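Local atomic coordinates of phosphate transporter (Thermotoga maritima MSB8, PDB entry 6L85), a protein that probably imports phosphate across the cell membrane, driven by sodium ions, as a bacterial relative of the human SLC20 solute carriers. Residues B[148-153]-B[355-360]; B[162-165]-B[169-172]; B[316-321]-B[359-364]. One frame throughout, in Å; residues are numbered along the deposited sequence.

Interaction 1. Residues B[148-153]-B[355-360]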
# COMPACT_ATOMS: atom_id res chain seq x y z
N LEU B 148 4.24 22.96 -17.56
CA LEU B 148 5.35 22.55 -18.41
C LEU B 148 5.46 21.03 -18.49
O LEU B 148 5.65 20.47 -19.57
CB LEU B 148 6.67 23.14 -17.89
CG LEU B 148 6.63 24.66 -17.71
CD1 LEU B 148 7.93 25.19 -17.10
CD2 LEU B 148 6.27 25.41 -19.01
N ILE B 149 5.38 20.35 -17.34
CA ILE B 149 5.44 18.89 -17.33
C ILE B 149 4.29 18.32 -18.15
O ILE B 149 4.48 17.40 -18.94
CB ILE B 149 5.41 18.36 -15.88
CG1 ILE B 149 6.62 18.85 -15.08
CG2 ILE B 149 5.35 16.87 -15.86
CD1 ILE B 149 6.60 18.40 -13.61
N SER B 150 3.09 18.85 -17.94
CA SER B 150 1.92 18.54 -18.76
C SER B 150 2.24 18.59 -20.26
O SER B 150 2.03 17.63 -21.00
CB SER B 150 0.85 19.58 -18.40
OG SER B 150 -0.45 19.11 -18.59
N PHE B 151 2.74 19.75 -20.70
CA PHE B 151 3.02 19.97 -22.12
C PHE B 151 4.02 18.95 -22.64
O PHE B 151 3.78 18.25 -23.64
CB PHE B 151 3.52 21.41 -22.30
CG PHE B 151 3.91 21.77 -23.70
CD1 PHE B 151 2.96 22.17 -24.63
CD2 PHE B 151 5.24 21.73 -24.09
CE1 PHE B 151 3.33 22.51 -25.93
CE2 PHE B 151 5.62 22.07 -25.38
CZ PHE B 151 4.66 22.46 -26.30
N VAL B 152 5.14 18.80 -21.94
CA VAL B 152 6.18 17.88 -22.38
C VAL B 152 5.66 16.45 -22.40
O VAL B 152 5.95 15.68 -23.32
CB VAL B 152 7.44 18.02 -21.50
CG1 VAL B 152 8.51 17.02 -21.92
CG2 VAL B 152 7.95 19.45 -21.57
N MET B 153 4.86 16.08 -21.40
CA MET B 153 4.39 14.71 -21.32
C MET B 153 3.38 14.41 -22.42
O MET B 153 3.39 13.31 -22.99
CB MET B 153 3.78 14.45 -19.94
CG MET B 153 3.13 13.09 -19.84
SD MET B 153 2.70 12.67 -18.14
CE MET B 153 1.84 11.12 -18.45
N THR B 355 -3.94 23.82 -18.40
CA THR B 355 -3.56 24.80 -19.42
C THR B 355 -2.38 24.30 -20.24
O THR B 355 -2.26 24.62 -21.42
CB THR B 355 -3.26 26.18 -18.81
OG1 THR B 355 -1.95 26.19 -18.23
CG2 THR B 355 -4.27 26.54 -17.75
N GLY B 356 -1.52 23.47 -19.64
CA GLY B 356 -0.39 22.94 -20.37
C GLY B 356 -0.76 21.88 -21.39
O GLY B 356 -0.06 21.72 -22.40
N VAL B 357 -1.81 21.10 -21.14
CA VAL B 357 -2.21 20.13 -22.17
C VAL B 357 -3.12 20.72 -23.22
O VAL B 357 -3.46 20.04 -24.20
CB VAL B 357 -2.98 18.88 -21.69
CG1 VAL B 357 -2.06 17.93 -20.95
CG2 VAL B 357 -4.22 19.27 -20.89
N GLY B 358 -3.56 21.95 -23.04
CA GLY B 358 -4.53 22.47 -23.98
C GLY B 358 -5.85 22.64 -23.27
O GLY B 358 -6.25 21.82 -22.43
N PHE B 359 -6.54 23.73 -23.59
CA PHE B 359 -7.84 24.02 -23.03
C PHE B 359 -8.80 24.21 -24.19
O PHE B 359 -8.60 25.10 -25.02
CB PHE B 359 -7.79 25.27 -22.13
CG PHE B 359 -7.14 26.47 -22.78
CD1 PHE B 359 -5.76 26.66 -22.69
CD2 PHE B 359 -7.90 27.42 -23.46
CE1 PHE B 359 -5.16 27.76 -23.29
CE2 PHE B 359 -7.30 28.52 -24.06
CZ PHE B 359 -5.93 28.69 -23.97
N ALA B 360 -9.81 23.34 -24.30
CA ALA B 360 -10.88 23.61 -25.25
C ALA B 360 -11.44 25.02 -25.01
O ALA B 360 -11.47 25.84 -25.93
CB ALA B 360 -11.97 22.53 -25.20
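The backbones of Phe151 and Gly356 come very close, with 4.8 Å between Phe151 CA and Gly356 CA, which brings two helices almost into backbone contact. A CB on Gly356 would lie some 3.0 Å from Ser150 CB, so its lack of a side chain is what permits this approach. Phe151 CA and Gly356 O are 3.6 Å apart with an angle of 121° at the hydrogen, a bent CA-H...O contact. The same oxygen stands at the edge of the Phe151 ring, near its plane, and the far end of that side chain leads off to the surface. Ser150 and Val357 are both buried. The serine OG, turned anti to the backbone N (chi1 -153°), reaches across to the 346-357 helix, where it is hydrogen-bonded to Ala353 O. Ser150 OG also lies tightly against Val357, 3.1 Å from Val357 CG1. Gly358, with a positive phi of 112°, departs from helical geometry. The contact thus joins helix 129-162 to helix 346-357; helix 320-339 packs beside both, receiving Ile149 and Met153 on its side chains and bonding to Val357 O through Arg322 NE.

Interaction 2. Residues B[162-165]-B[169-172]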
# COMPACT_ATOMS: atom_id res chain seq x y z
N PHE B 162 0.83 7.95 -30.45
CA PHE B 162 -0.01 8.28 -31.60
C PHE B 162 0.81 8.35 -32.90
O PHE B 162 0.43 7.76 -33.91
CB PHE B 162 -0.79 9.57 -31.34
CG PHE B 162 -1.84 9.43 -30.25
CD1 PHE B 162 -3.04 8.79 -30.49
CD2 PHE B 162 -1.59 9.92 -28.97
CE1 PHE B 162 -4.00 8.65 -29.48
CE2 PHE B 162 -2.54 9.78 -27.94
CZ PHE B 162 -3.75 9.14 -28.20
N HIS B 163 1.96 9.02 -32.87
CA HIS B 163 2.78 9.10 -34.07
C HIS B 163 3.63 7.86 -34.30
O HIS B 163 4.81 8.00 -34.65
CB HIS B 163 3.71 10.33 -33.99
CG HIS B 163 3.00 11.62 -33.73
ND1 HIS B 163 1.63 11.75 -33.79
CD2 HIS B 163 3.48 12.85 -33.41
CE1 HIS B 163 1.29 13.00 -33.50
NE2 HIS B 163 2.40 13.68 -33.26
N THR B 164 3.06 6.66 -34.20
CA THR B 164 3.81 5.43 -34.42
C THR B 164 3.03 4.54 -35.38
O THR B 164 1.83 4.72 -35.59
CB THR B 164 4.08 4.65 -33.11
OG1 THR B 164 2.85 4.19 -32.54
CG2 THR B 164 4.81 5.51 -32.08
N LYS B 165 3.73 3.54 -35.94
CA LYS B 165 3.14 2.63 -36.91
C LYS B 165 2.01 1.78 -36.34
O LYS B 165 1.16 1.30 -37.11
CB LYS B 165 4.22 1.69 -37.47
CG LYS B 165 5.29 2.39 -38.30
CD LYS B 165 6.39 1.43 -38.70
CE LYS B 165 7.75 1.94 -38.25
NZ LYS B 165 7.92 3.38 -38.60
N LYS B 169 -0.05 -1.32 -29.96
CA LYS B 169 1.18 -1.91 -29.46
C LYS B 169 1.99 -0.90 -28.66
O LYS B 169 2.58 -1.24 -27.63
CB LYS B 169 2.00 -2.43 -30.64
CG LYS B 169 2.88 -3.65 -30.38
CD LYS B 169 3.22 -4.32 -31.72
CE LYS B 169 4.45 -5.23 -31.64
NZ LYS B 169 5.74 -4.48 -31.77
N SER B 170 2.02 0.36 -29.12
CA SER B 170 2.80 1.38 -28.43
C SER B 170 2.20 1.74 -27.07
O SER B 170 2.93 2.01 -26.11
CB SER B 170 2.90 2.64 -29.30
OG SER B 170 3.92 2.49 -30.27
N SER B 171 0.86 1.78 -26.99
CA SER B 171 0.20 2.12 -25.73
C SER B 171 0.47 1.04 -24.70
O SER B 171 0.69 1.34 -23.52
CB SER B 171 -1.30 2.30 -25.97
OG SER B 171 -1.92 1.05 -26.20
N THR B 172 0.52 -0.20 -25.18
CA THR B 172 0.90 -1.36 -24.37
C THR B 172 2.23 -1.18 -23.65
O THR B 172 2.47 -1.82 -22.62
CB THR B 172 0.91 -2.56 -25.34
OG1 THR B 172 -0.26 -3.35 -25.14
CG2 THR B 172 2.17 -3.38 -25.23
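Thr164 and Ser170 meet through their hydroxyls, and the single hydrogen bond across this contact runs from Ser170 OG to Thr164 OG1 over 3.0 Å. Thr164 OG1 is itself hydrogen-bonded to Val161 O, so the threonine hydroxyl, accepting from the serine and bonded to the carbonyl, links the new helix to the last turn of the old one. Ser170 OG is brought to the threonine by a chi1 of -82°, which sets it beside its own backbone N. Van der Waals contact adds little: the methyl carbon Thr164 CG2 stands 3.6 Å from Ser170 OG, and the two segments together bury just 72 Å². One backbone bond belongs to the turn: the inverse gamma turn centred on His163 is closed by a weak bond from Thr164 N to Phe162 O, 2.9 Å long, and it turns the chain as it leaves the helix. At the start of helix 167-194, a weak side-chain-to-backbone bond joins Asn166 OD1 to Lys169 N. The pair therefore spans the short connection between helix 129-162 and helix 167-194, at the surface of the protein. Phe162 packs on Val235 and Glu236 of helix 231-258, Ser171 touches Val161, and Thr172 rests on Val221 and Arg222 of helix 199-224.

Interaction 3. Residues B[316-321]-B[359-364]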
# COMPACT_ATOMS: atom_id res chain seq x y z
N THR B 316 -15.59 17.34 -19.30
CA THR B 316 -16.03 16.12 -19.97
C THR B 316 -15.59 16.05 -21.43
O THR B 316 -15.72 15.00 -22.05
CB THR B 316 -17.56 15.96 -19.91
OG1 THR B 316 -18.17 16.91 -20.80
CG2 THR B 316 -18.07 16.14 -18.49
N THR B 317 -15.07 17.15 -21.98
CA THR B 317 -14.47 17.16 -23.30
C THR B 317 -12.96 16.96 -23.25
O THR B 317 -12.30 17.02 -24.29
CB THR B 317 -14.80 18.47 -24.03
OG1 THR B 317 -14.29 19.59 -23.28
CG2 THR B 317 -16.31 18.62 -24.18
N LEU B 318 -12.39 16.73 -22.06
CA LEU B 318 -10.98 16.41 -21.94
C LEU B 318 -10.75 14.95 -22.34
O LEU B 318 -11.34 14.04 -21.75
CB LEU B 318 -10.51 16.66 -20.50
CG LEU B 318 -9.00 16.67 -20.26
CD1 LEU B 318 -8.37 17.84 -21.02
CD2 LEU B 318 -8.70 16.74 -18.76
N THR B 319 -9.90 14.71 -23.34
CA THR B 319 -9.65 13.34 -23.73
C THR B 319 -9.03 12.56 -22.57
O THR B 319 -8.42 13.13 -21.65
CB THR B 319 -8.71 13.25 -24.95
OG1 THR B 319 -7.55 14.07 -24.74
CG2 THR B 319 -9.43 13.69 -26.23
N ASN B 320 -9.19 11.24 -22.62
CA ASN B 320 -8.63 10.40 -21.57
C ASN B 320 -7.11 10.47 -21.54
O ASN B 320 -6.51 10.42 -20.46
CB ASN B 320 -9.11 8.98 -21.76
CG ASN B 320 -10.56 8.83 -21.36
OD1 ASN B 320 -10.90 9.00 -20.19
ND2 ASN B 320 -11.42 8.54 -22.33
N SER B 321 -6.47 10.62 -22.71
CA SER B 321 -5.02 10.76 -22.69
C SER B 321 -4.61 12.09 -22.07
O SER B 321 -3.57 12.17 -21.38
CB SER B 321 -4.46 10.63 -24.11
OG SER B 321 -5.11 11.54 -24.97
N PHE B 359 -6.54 23.73 -23.59
CA PHE B 359 -7.84 24.02 -23.03
C PHE B 359 -8.80 24.21 -24.19
O PHE B 359 -8.60 25.10 -25.02
CB PHE B 359 -7.79 25.27 -22.13
CG PHE B 359 -7.14 26.47 -22.78
CD1 PHE B 359 -5.76 26.66 -22.69
CD2 PHE B 359 -7.90 27.42 -23.46
CE1 PHE B 359 -5.16 27.76 -23.29
CE2 PHE B 359 -7.30 28.52 -24.06
CZ PHE B 359 -5.93 28.69 -23.97
N ALA B 360 -9.81 23.34 -24.30
CA ALA B 360 -10.88 23.61 -25.25
C ALA B 360 -11.44 25.02 -25.01
O ALA B 360 -11.47 25.84 -25.93
CB ALA B 360 -11.97 22.53 -25.20
N ARG B 361 -11.85 25.34 -23.78
CA ARG B 361 -12.02 24.46 -22.61
C ARG B 361 -13.48 24.66 -22.31
O ARG B 361 -13.93 24.65 -21.16
CB ARG B 361 -11.11 24.85 -21.45
CG ARG B 361 -10.91 23.80 -20.34
CD ARG B 361 -9.93 22.68 -20.71
NE ARG B 361 -10.50 21.73 -21.66
CZ ARG B 361 -11.53 20.92 -21.38
NH1 ARG B 361 -12.08 20.93 -20.18
NH2 ARG B 361 -12.00 20.10 -22.32
N GLY B 362 -14.22 24.87 -23.40
CA GLY B 362 -15.43 25.65 -23.38
C GLY B 362 -15.15 27.14 -23.21
O GLY B 362 -15.97 27.97 -23.61
N LEU B 363 -14.01 27.49 -22.62
CA LEU B 363 -13.71 28.87 -22.25
C LEU B 363 -13.62 29.76 -23.49
O LEU B 363 -12.92 29.42 -24.45
CB LEU B 363 -12.43 28.92 -21.41
CG LEU B 363 -12.65 28.64 -19.91
CD1 LEU B 363 -12.83 27.15 -19.61
CD2 LEU B 363 -11.54 29.20 -19.04
N GLU B 364 -14.32 30.91 -23.49
CA GLU B 364 -15.00 31.59 -22.34
C GLU B 364 -15.73 30.75 -21.27
O GLU B 364 -15.39 30.87 -20.11
CB GLU B 364 -15.98 32.64 -22.90
CG GLU B 364 -17.19 32.10 -23.67
CD GLU B 364 -17.07 32.28 -25.17
OE1 GLU B 364 -16.11 32.95 -25.61
OE2 GLU B 364 -17.94 31.77 -25.90
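Arg361 reaches from its loop to Thr317, with Arg361 NH2 2.5 Å from the threonine OG1. This is a hydrogen bond in which the arginine is the donor, but a weak one: the angle at the hydrogen is only 117°, and a length this short for so bent a bond makes its exact geometry doubtful. Thr317 OG1 lies at the edge of the guanidinium, near its plane, and the two side chains run past each other in opposite directions. Leu318 comes from another side, its CB lying over one guanidinium face, 4.2 Å from Arg361 NH2. The backbone Leu318 N is also near, 3.4 Å from NH2 of Arg361, but both are donors and no bond forms between them. Ala360 adds a light contact, its CB 4.2 Å from Thr317 OG1.

The arginine gets there by folding: its chain starts with CG anti to the backbone N and then bends twice, at chi2 (78°) and chi3 (-74°), bringing a buried guanidinium back against the 316-321 segment. With a leucine in place of Arg361, Thr317 OG1 would probably lose the weak donor that the loop offers it, and Leu318 CB the guanidinium face that lies against it.

Further out, Thr319 is the N-cap of helix 320-339, its side chain capping a backbone N just beyond the segment, and OG1 also bonds to Arg322 NH1. Asn320 OD1 bonds to Gln243 NE2, and Gln243 belongs to a sodium site. The contact thus ties the loop between helices 346-357 and 368-400 to the turn that leads into helix 320-339, which is held in turn to helix 231-258 by Ser321 OG bonding to Glu236 OE2.

Overall arrangement
All three contacts lie on the same side of the chain's centre. Interactions 1 and 3 are neighbours, their centres 11 Å apart, and share Phe359 and Ala360, where helix 346-357 passes into the loop before helix 368-400. Interaction 2 lies farther out, 20 Å from interaction 1 and 23 Å from interaction 3 between centres, yet Phe162 CZ meets Ser321 OG at 4.2 Å. In sequence, interaction 2 is nested inside the long loop closed by interaction 1 and comes before interaction 3. Helix 129-162 supplies a segment from its interior to interaction 1 and leads into interaction 2, while helices 231-258 and 320-339, both of which carry sodium-site residues, pack beside the contacts.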